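Local coordinates for extracellular solute-binding protein, family 3 (Methylophaga aminisulfidivorans MP, PDB 5SV6) that is of unknown function but, as MxaJ, has a periplasmic binding protein-like architecture and is probably connected with methanol dehydrogenase, at residues A[121-126]-A[270-275]; A[155-160]-A[198-203]; A[239-242]-A[246-249]. One frame throughout, in Å; residues are numbered along the deposited sequence.

Contact 1 (A[121-126]-A[270-275])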
loop_
_atom_site.group_PDB
_atom_site.type_symbol
_atom_site.label_atom_id
_atom_site.label_comp_id
_atom_site.label_asym_id
_atom_site.label_seq_id
_atom_site.Cartn_x
_atom_site.Cartn_y
_atom_site.Cartn_z
ATOM N N ASP A 121 -9.689 -4.868 -14.402
ATOM C CA ASP A 121 -9.080 -3.652 -14.929
ATOM C C ASP A 121 -8.581 -2.853 -13.725
ATOM O O ASP A 121 -9.271 -2.767 -12.698
ATOM C CB ASP A 121 -10.104 -2.800 -15.701
ATOM C CG ASP A 121 -10.700 -3.524 -16.896
ATOM O OD1 ASP A 121 -10.013 -4.381 -17.481
ATOM O OD2 ASP A 121 -11.873 -3.249 -17.247
ATOM N N PRO A 122 -7.371 -2.283 -13.828
ATOM C CA PRO A 122 -6.844 -1.474 -12.718
ATOM C C PRO A 122 -7.773 -0.297 -12.422
ATOM O O PRO A 122 -8.252 0.331 -13.368
ATOM C CB PRO A 122 -5.510 -0.949 -13.255
ATOM C CG PRO A 122 -5.162 -1.834 -14.410
ATOM C CD PRO A 122 -6.467 -2.317 -14.989
ATOM N N TYR A 123 -8.047 -0.009 -11.151
ATOM C CA TYR A 123 -8.903 1.134 -10.842
ATOM C C TYR A 123 -8.110 2.328 -10.314
ATOM O O TYR A 123 -8.656 3.416 -10.152
ATOM C CB TYR A 123 -10.092 0.753 -9.935
ATOM C CG TYR A 123 -9.724 0.213 -8.560
ATOM C CD1 TYR A 123 -9.496 -1.147 -8.354
ATOM C CD2 TYR A 123 -9.655 1.058 -7.468
ATOM C CE1 TYR A 123 -9.170 -1.637 -7.092
ATOM C CE2 TYR A 123 -9.348 0.586 -6.212
ATOM C CZ TYR A 123 -9.100 -0.756 -6.023
ATOM O OH TYR A 123 -8.788 -1.200 -4.758
ATOM N N TYR A 124 -6.823 2.113 -10.046
ATOM C CA TYR A 124 -5.874 3.226 -9.908
ATOM C C TYR A 124 -4.431 2.783 -10.024
ATOM O O TYR A 124 -4.128 1.599 -10.015
ATOM C CB TYR A 124 -6.067 4.026 -8.607
ATOM C CG TYR A 124 -5.746 3.309 -7.296
ATOM C CD1 TYR A 124 -4.677 3.715 -6.499
ATOM C CD2 TYR A 124 -6.537 2.267 -6.836
ATOM C CE1 TYR A 124 -4.391 3.077 -5.293
ATOM C CE2 TYR A 124 -6.271 1.630 -5.632
ATOM C CZ TYR A 124 -5.198 2.041 -4.862
ATOM O OH TYR A 124 -4.945 1.408 -3.660
ATOM N N LYS A 125 -3.545 3.762 -10.096
ATOM C CA LYS A 125 -2.116 3.503 -10.084
ATOM C C LYS A 125 -1.477 4.478 -9.098
ATOM O O LYS A 125 -1.800 5.673 -9.077
ATOM C CB LYS A 125 -1.549 3.690 -11.497
ATOM C CG LYS A 125 -0.057 3.330 -11.676
ATOM C CD LYS A 125 0.368 3.630 -13.123
ATOM C CE LYS A 125 1.835 3.306 -13.365
ATOM N NZ LYS A 125 2.194 3.478 -14.795
ATOM N N SER A 126 -0.591 3.975 -8.251
ATOM C CA SER A 126 0.138 4.870 -7.360
ATOM C C SER A 126 1.578 4.399 -7.259
ATOM O O SER A 126 1.995 3.523 -8.005
ATOM C CB SER A 126 -0.534 4.943 -5.984
ATOM O OG SER A 126 -0.047 6.056 -5.258
ATOM N N THR A 270 -17.396 -4.135 -15.093
ATOM C CA THR A 270 -18.485 -3.270 -15.509
ATOM C C THR A 270 -18.768 -2.248 -14.422
ATOM O O THR A 270 -18.934 -1.066 -14.706
ATOM C CB THR A 270 -19.744 -4.105 -15.816
ATOM O OG1 THR A 270 -19.510 -4.859 -17.005
ATOM C CG2 THR A 270 -20.983 -3.222 -16.026
ATOM N N ALA A 271 -18.802 -2.704 -13.169
ATOM C CA ALA A 271 -19.120 -1.823 -12.060
ATOM C C ALA A 271 -18.016 -0.785 -11.854
ATOM O O ALA A 271 -18.301 0.381 -11.598
ATOM C CB ALA A 271 -19.351 -2.620 -10.782
ATOM N N LEU A 272 -16.762 -1.221 -11.954
ATOM C CA LEU A 272 -15.606 -0.326 -11.795
ATOM C C LEU A 272 -15.655 0.834 -12.774
ATOM O O LEU A 272 -15.410 1.982 -12.417
ATOM C CB LEU A 272 -14.293 -1.093 -12.001
ATOM C CG LEU A 272 -13.905 -2.047 -10.876
ATOM C CD1 LEU A 272 -12.612 -2.791 -11.198
ATOM C CD2 LEU A 272 -13.765 -1.248 -9.599
ATOM N N HIS A 273 -15.963 0.530 -14.023
ATOM C CA HIS A 273 -16.072 1.586 -15.013
ATOM C C HIS A 273 -17.238 2.527 -14.661
ATOM O O HIS A 273 -17.091 3.759 -14.676
ATOM C CB HIS A 273 -16.219 0.992 -16.416
ATOM C CG HIS A 273 -16.114 2.011 -17.504
ATOM N ND1 HIS A 273 -17.202 2.418 -18.249
ATOM C CD2 HIS A 273 -15.056 2.723 -17.961
ATOM C CE1 HIS A 273 -16.815 3.334 -19.121
ATOM N NE2 HIS A 273 -15.518 3.536 -18.967
ATOM N N LYS A 274 -18.380 1.948 -14.302
ATOM C CA LYS A 274 -19.565 2.744 -13.967
ATOM C C LYS A 274 -19.339 3.664 -12.776
ATOM O O LYS A 274 -19.757 4.822 -12.780
ATOM C CB LYS A 274 -20.771 1.838 -13.683
ATOM C CG LYS A 274 -21.730 1.711 -14.851
ATOM C CD LYS A 274 -23.134 1.261 -14.417
ATOM C CE LYS A 274 -23.185 -0.241 -14.252
ATOM N NZ LYS A 274 -24.528 -0.743 -13.826
ATOM N N ALA A 275 -18.662 3.147 -11.756
ATOM C CA ALA A 275 -18.496 3.880 -10.509
ATOM C C ALA A 275 -17.183 4.640 -10.452
ATOM O O ALA A 275 -16.812 5.153 -9.398
ATOM C CB ALA A 275 -18.595 2.929 -9.331
#
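The phenol of Tyr123 lies between Leu272, which meets its CB end obliquely through CD2, and the ring of Tyr124, which comes from the other side. Tyr124 approaches edge-on: CZ of Tyr123 lies in the plane of its ring, 3.7 Å from Tyr124 CE2. In this PBP2-like fold the contact joins the irregular early part of strand 118-133 to helix 262-274, the next to last helix of the chain. One leucine carries the helix side. Its CG sits beside the backbone N, anti to the carbonyl carbon (chi1 -72°), and from there the two methyls fork towards different residues. Leu272 CD2 reaches Tyr123 CB at 4.2 Å, whereas Leu272 CD1 turns to the backbone of Asp121. Tyr123 holds its CG between its own backbone N and carbonyl carbon (chi1 62°), which swings the phenol away from the helix even though CB faces it. The side chain touches Ile255 of strand 247-257, and its OH is anchored by a hydrogen bond with Met108 O. Polar ties flank the leucine: Asp121 N bonds to Asn269 OD1 one turn earlier on the helix, and Tyr123 O accepts from Lys280 NZ in the last helix. Ala271, and Ala275 just past the helix end, pack against helix 66-77. Between the segments themselves the contact is purely van der Waals, its closest approach being Leu272 CD1 to the carbonyl O of Asp121 at 3.7 Å.

Contact 2 (A[155-160]-A[198-203])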
loop_
_atom_site.group_PDB
_atom_site.type_symbol
_atom_site.label_atom_id
_atom_site.label_comp_id
_atom_site.label_asym_id
_atom_site.label_seq_id
_atom_site.Cartn_x
_atom_site.Cartn_y
_atom_site.Cartn_z
ATOM N N ALA A 155 13.122 5.154 7.117
ATOM C CA ALA A 155 11.949 4.382 7.513
ATOM C C ALA A 155 11.359 3.683 6.283
ATOM O O ALA A 155 10.735 4.333 5.439
ATOM C CB ALA A 155 10.925 5.286 8.174
ATOM N N ILE A 156 11.588 2.373 6.168
ATOM C CA ILE A 156 11.079 1.589 5.040
ATOM C C ILE A 156 10.475 0.244 5.456
ATOM O O ILE A 156 10.663 -0.219 6.585
ATOM C CB ILE A 156 12.171 1.308 3.984
ATOM C CG1 ILE A 156 13.238 0.367 4.560
ATOM C CG2 ILE A 156 12.785 2.623 3.472
ATOM C CD1 ILE A 156 14.050 -0.349 3.505
ATOM N N VAL A 157 9.762 -0.378 4.524
ATOM C CA VAL A 157 9.196 -1.703 4.742
ATOM C C VAL A 157 10.053 -2.763 4.051
ATOM O O VAL A 157 10.281 -2.698 2.841
ATOM C CB VAL A 157 7.746 -1.780 4.213
ATOM C CG1 VAL A 157 7.157 -3.174 4.437
ATOM C CG2 VAL A 157 6.878 -0.720 4.875
ATOM N N PRO A 158 10.538 -3.746 4.819
ATOM C CA PRO A 158 11.374 -4.811 4.250
ATOM C C PRO A 158 10.613 -5.609 3.196
ATOM O O PRO A 158 9.409 -5.802 3.332
ATOM C CB PRO A 158 11.696 -5.690 5.462
ATOM C CG PRO A 158 11.531 -4.777 6.644
ATOM C CD PRO A 158 10.397 -3.867 6.282
ATOM N N GLY A 159 11.308 -6.043 2.149
ATOM C CA GLY A 159 10.681 -6.793 1.074
ATOM C C GLY A 159 10.018 -5.931 0.017
ATOM O O GLY A 159 9.474 -6.453 -0.969
ATOM N N SER A 160 10.047 -4.614 0.219
ATOM C CA SER A 160 9.472 -3.681 -0.744
ATOM C C SER A 160 10.581 -3.186 -1.694
ATOM O O SER A 160 11.763 -3.411 -1.430
ATOM C CB SER A 160 8.806 -2.510 -0.004
ATOM O OG SER A 160 9.767 -1.722 0.674
ATOM N N ASP A 198 1.531 4.297 9.804
ATOM C CA ASP A 198 1.497 5.562 10.537
ATOM C C ASP A 198 2.708 5.724 11.471
ATOM O O ASP A 198 3.157 6.835 11.741
ATOM C CB ASP A 198 0.203 5.674 11.334
ATOM C CG ASP A 198 0.049 4.563 12.343
ATOM O OD1 ASP A 198 0.021 3.385 11.929
ATOM O OD2 ASP A 198 -0.035 4.867 13.553
ATOM N N LEU A 199 3.228 4.608 11.971
ATOM C CA LEU A 199 4.474 4.613 12.732
ATOM C C LEU A 199 5.639 5.155 11.894
ATOM O O LEU A 199 6.449 5.965 12.362
ATOM C CB LEU A 199 4.795 3.184 13.192
ATOM C CG LEU A 199 6.187 2.986 13.795
ATOM C CD1 LEU A 199 6.331 3.783 15.092
ATOM C CD2 LEU A 199 6.503 1.505 14.006
ATOM N N LEU A 200 5.739 4.697 10.651
ATOM C CA LEU A 200 6.841 5.130 9.793
ATOM C C LEU A 200 6.764 6.628 9.483
ATOM O O LEU A 200 7.778 7.318 9.496
ATOM C CB LEU A 200 6.909 4.298 8.504
ATOM C CG LEU A 200 7.110 2.791 8.718
ATOM C CD1 LEU A 200 7.212 2.044 7.396
ATOM C CD2 LEU A 200 8.355 2.550 9.524
ATOM N N VAL A 201 5.564 7.137 9.223
ATOM C CA VAL A 201 5.412 8.577 9.017
ATOM C C VAL A 201 5.798 9.345 10.286
ATOM O O VAL A 201 6.484 10.374 10.233
ATOM C CB VAL A 201 3.994 8.942 8.538
ATOM C CG1 VAL A 201 3.836 10.463 8.447
ATOM C CG2 VAL A 201 3.725 8.293 7.177
ATOM N N SER A 202 5.380 8.818 11.431
ATOM C CA SER A 202 5.677 9.435 12.721
ATOM C C SER A 202 7.174 9.563 12.997
ATOM O O SER A 202 7.613 10.516 13.636
ATOM C CB SER A 202 5.001 8.654 13.845
ATOM O OG SER A 202 3.612 8.925 13.837
ATOM N N GLU A 203 7.947 8.593 12.515
ATOM C CA GLU A 203 9.405 8.606 12.672
ATOM C C GLU A 203 10.038 9.795 11.948
ATOM O O GLU A 203 11.040 10.348 12.401
ATOM C CB GLU A 203 9.999 7.307 12.136
ATOM C CG GLU A 203 9.700 6.100 12.996
ATOM C CD GLU A 203 10.404 6.167 14.333
ATOM O OE1 GLU A 203 11.647 6.070 14.356
ATOM O OE2 GLU A 203 9.717 6.334 15.360
#
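Leu200 drives its isobutyl end from helix 197-206 between Ala155 and Val157, and nearly all the close packing of the contact belongs to this one side chain. Leu200 CD1 lies 3.8 Å from Val157 CG2, the two side chains crossing at about a right angle, and it also rests against the backbone of the residue between, 4.2 Å from Ile156 C. The other methyl, Leu200 CD2, meets Ala155 CB at 4.0 Å. That small methyl lets the helix come close: the CA atoms of Ala155 and Leu200 are 5.6 Å apart, and Ala155 CB lies 4.0 Å from Leu200 O as well. Val157 takes part through the branch beside its backbone N, since CG1 is anti to that N (chi1 180°) and leaves CG2 to face the leucine. Leu182 and Ile214 close round Leu200, while Ile156 points the opposite way, onto helix 161-168.

Away from the strand, buried Val201 packs on helix 216-224, and the loose, polar side is that of exposed Ser202, whose N and OG both bond to Asp198 O, from opposite faces of the carbonyl plane, the OG at 3.0 Å. Glu203 only skirts the contact and sends OE1 to Tyr178 OH. Beyond Val157 the chain leaves the helix through a type II turn ending at Ser160, the N-cap residue of helix 161-168. Strand 154-156 runs parallel to strand 211-215, and helix 197-206 is the last of the helices in the connection between them: a helix packed on its strand, as in the beta-alpha-beta crossovers of periplasmic binding protein lobes.

Contact 3 (A[239-242]-A[246-249])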
loop_
_atom_site.group_PDB
_atom_site.type_symbol
_atom_site.label_atom_id
_atom_site.label_comp_id
_atom_site.label_asym_id
_atom_site.label_seq_id
_atom_site.Cartn_x
_atom_site.Cartn_y
_atom_site.Cartn_z
ATOM N N ALA A 239 13.125 2.605 -11.256
ATOM C CA ALA A 239 14.407 3.108 -10.770
ATOM C C ALA A 239 15.562 2.270 -11.307
ATOM O O ALA A 239 15.552 1.039 -11.181
ATOM C CB ALA A 239 14.440 3.139 -9.245
ATOM N N PRO A 240 16.561 2.939 -11.908
ATOM C CA PRO A 240 17.741 2.266 -12.469
ATOM C C PRO A 240 18.649 1.714 -11.385
ATOM O O PRO A 240 18.697 2.266 -10.291
ATOM C CB PRO A 240 18.461 3.389 -13.233
ATOM C CG PRO A 240 17.987 4.640 -12.601
ATOM C CD PRO A 240 16.558 4.380 -12.207
ATOM N N THR A 241 19.343 0.622 -11.688
ATOM C CA THR A 241 20.363 0.081 -10.795
ATOM C C THR A 241 21.644 -0.159 -11.594
ATOM O O THR A 241 21.597 -0.342 -12.809
ATOM C CB THR A 241 19.901 -1.224 -10.109
ATOM O OG1 THR A 241 19.737 -2.265 -11.082
ATOM C CG2 THR A 241 18.583 -1.004 -9.371
ATOM N N ARG A 242 22.788 -0.145 -10.923
ATOM C CA ARG A 242 24.057 -0.243 -11.633
ATOM C C ARG A 242 24.269 -1.614 -12.262
ATOM O O ARG A 242 24.657 -1.713 -13.424
ATOM C CB ARG A 242 25.229 0.085 -10.705
ATOM C CG ARG A 242 25.152 1.469 -10.088
ATOM C CD ARG A 242 26.441 1.839 -9.367
ATOM N NE ARG A 242 26.254 2.973 -8.462
ATOM C CZ ARG A 242 26.061 4.231 -8.853
ATOM N NH1 ARG A 242 25.903 5.191 -7.949
ATOM N NH2 ARG A 242 26.020 4.533 -10.146
ATOM N N GLY A 246 16.086 -2.618 -13.732
ATOM C CA GLY A 246 15.305 -1.514 -13.203
ATOM C C GLY A 246 14.284 -1.989 -12.179
ATOM O O GLY A 246 13.671 -3.035 -12.359
ATOM N N VAL A 247 14.109 -1.218 -11.109
ATOM C CA VAL A 247 13.215 -1.586 -10.008
ATOM C C VAL A 247 11.930 -0.749 -10.047
ATOM O O VAL A 247 11.965 0.462 -9.838
ATOM C CB VAL A 247 13.934 -1.422 -8.641
ATOM C CG1 VAL A 247 13.050 -1.884 -7.481
ATOM C CG2 VAL A 247 15.255 -2.198 -8.641
ATOM N N ARG A 248 10.808 -1.402 -10.343
ATOM C CA ARG A 248 9.513 -0.729 -10.442
ATOM C C ARG A 248 9.095 -0.112 -9.109
ATOM O O ARG A 248 9.182 -0.762 -8.069
ATOM C CB ARG A 248 8.441 -1.718 -10.926
ATOM C CG ARG A 248 7.035 -1.137 -10.999
ATOM C CD ARG A 248 6.075 -2.085 -11.727
ATOM N NE ARG A 248 6.298 -2.042 -13.167
ATOM C CZ ARG A 248 5.798 -1.098 -13.963
ATOM N NH1 ARG A 248 5.041 -0.122 -13.458
ATOM N NH2 ARG A 248 6.052 -1.129 -15.263
ATOM N N GLN A 249 8.655 1.142 -9.139
ATOM C CA GLN A 249 8.220 1.839 -7.921
ATOM C C GLN A 249 6.751 2.240 -7.991
ATOM O O GLN A 249 6.193 2.725 -7.005
ATOM C CB GLN A 249 9.041 3.111 -7.717
ATOM C CG GLN A 249 10.521 2.943 -7.960
ATOM C CD GLN A 249 11.243 2.380 -6.766
ATOM O OE1 GLN A 249 11.149 2.920 -5.666
ATOM N NE2 GLN A 249 11.984 1.291 -6.976
#
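Ala239 and Val247 form an antiparallel hydrogen-bonded pair, CA atoms 4.9 Å apart, closing a beta hairpin between strands 238-239 and 247-257. Both bonds are nearly straight: Ala239 N gives to Val247 O at 2.8 Å (167°), and Val247 N returns to Ala239 O at 2.7 Å (171°). Ala239 O is also approached by Gly246 CA at 3.3 Å, a CA-H...O contact beside the stronger N-H bond.

The side chains of Ala239 and Val247 rise from the same face of the sheet. Val247 turns CG2, the branch beside its backbone N, to the loop; it meets Thr241 CG2 at 3.6 Å, the two side chains crossing at about a right angle. The threonine offers its methyl to the valine, while its hydroxyl is engaged with Glu245 O within the loop. Val164 and Met165 of helix 161-168 also touch Val247. At the other end Gln249 folds back on its own strand, its chain bent at chi2, and lays its amide beside Ala239, with Gln249 NE2 3.8 Å from Ala239 CB. Gln249 NE2 also donates to Val247 O at 3.0 Å, that oxygen lying in the amide plane although the donor stands well above the carbonyl plane. Trp143 NE1 bonds to Gln249 OE1, so the amide is held at both ends. Arg248 points away and pairs with Glu237.

Val247 O thus accepts two N-H groups, Ala239 N and Gln249 NE2, from opposite faces of its plane. The second adds a side-chain bond to the single bridged pair of these segments, and it implies that Gln249, its amide orientation fixed by Trp143, probably helps hold the Ala239-Val247 pair together, backing it from the side away from the loop.

Overall arrangement
All three contacts reach the same mixed sheet, at different places and by different means. Contacts 1 and 2 are buried and each hangs on a helix leucine facing the sheet; their centres lie 28 Å apart, on opposite sides of the chain's centre. Contact 3 is only partly buried and lies farthest out, its centre 19 Å from that of the chain, and it adds backbone hydrogen bonds to its apolar contacts. Strand 247-257 links contact 3 to contact 1, being a neighbour of strand 118-133 and leading on to helix 262-274. Helix 161-168, which begins right after Ser160, also touches Val247 and so joins contact 2 to contact 3.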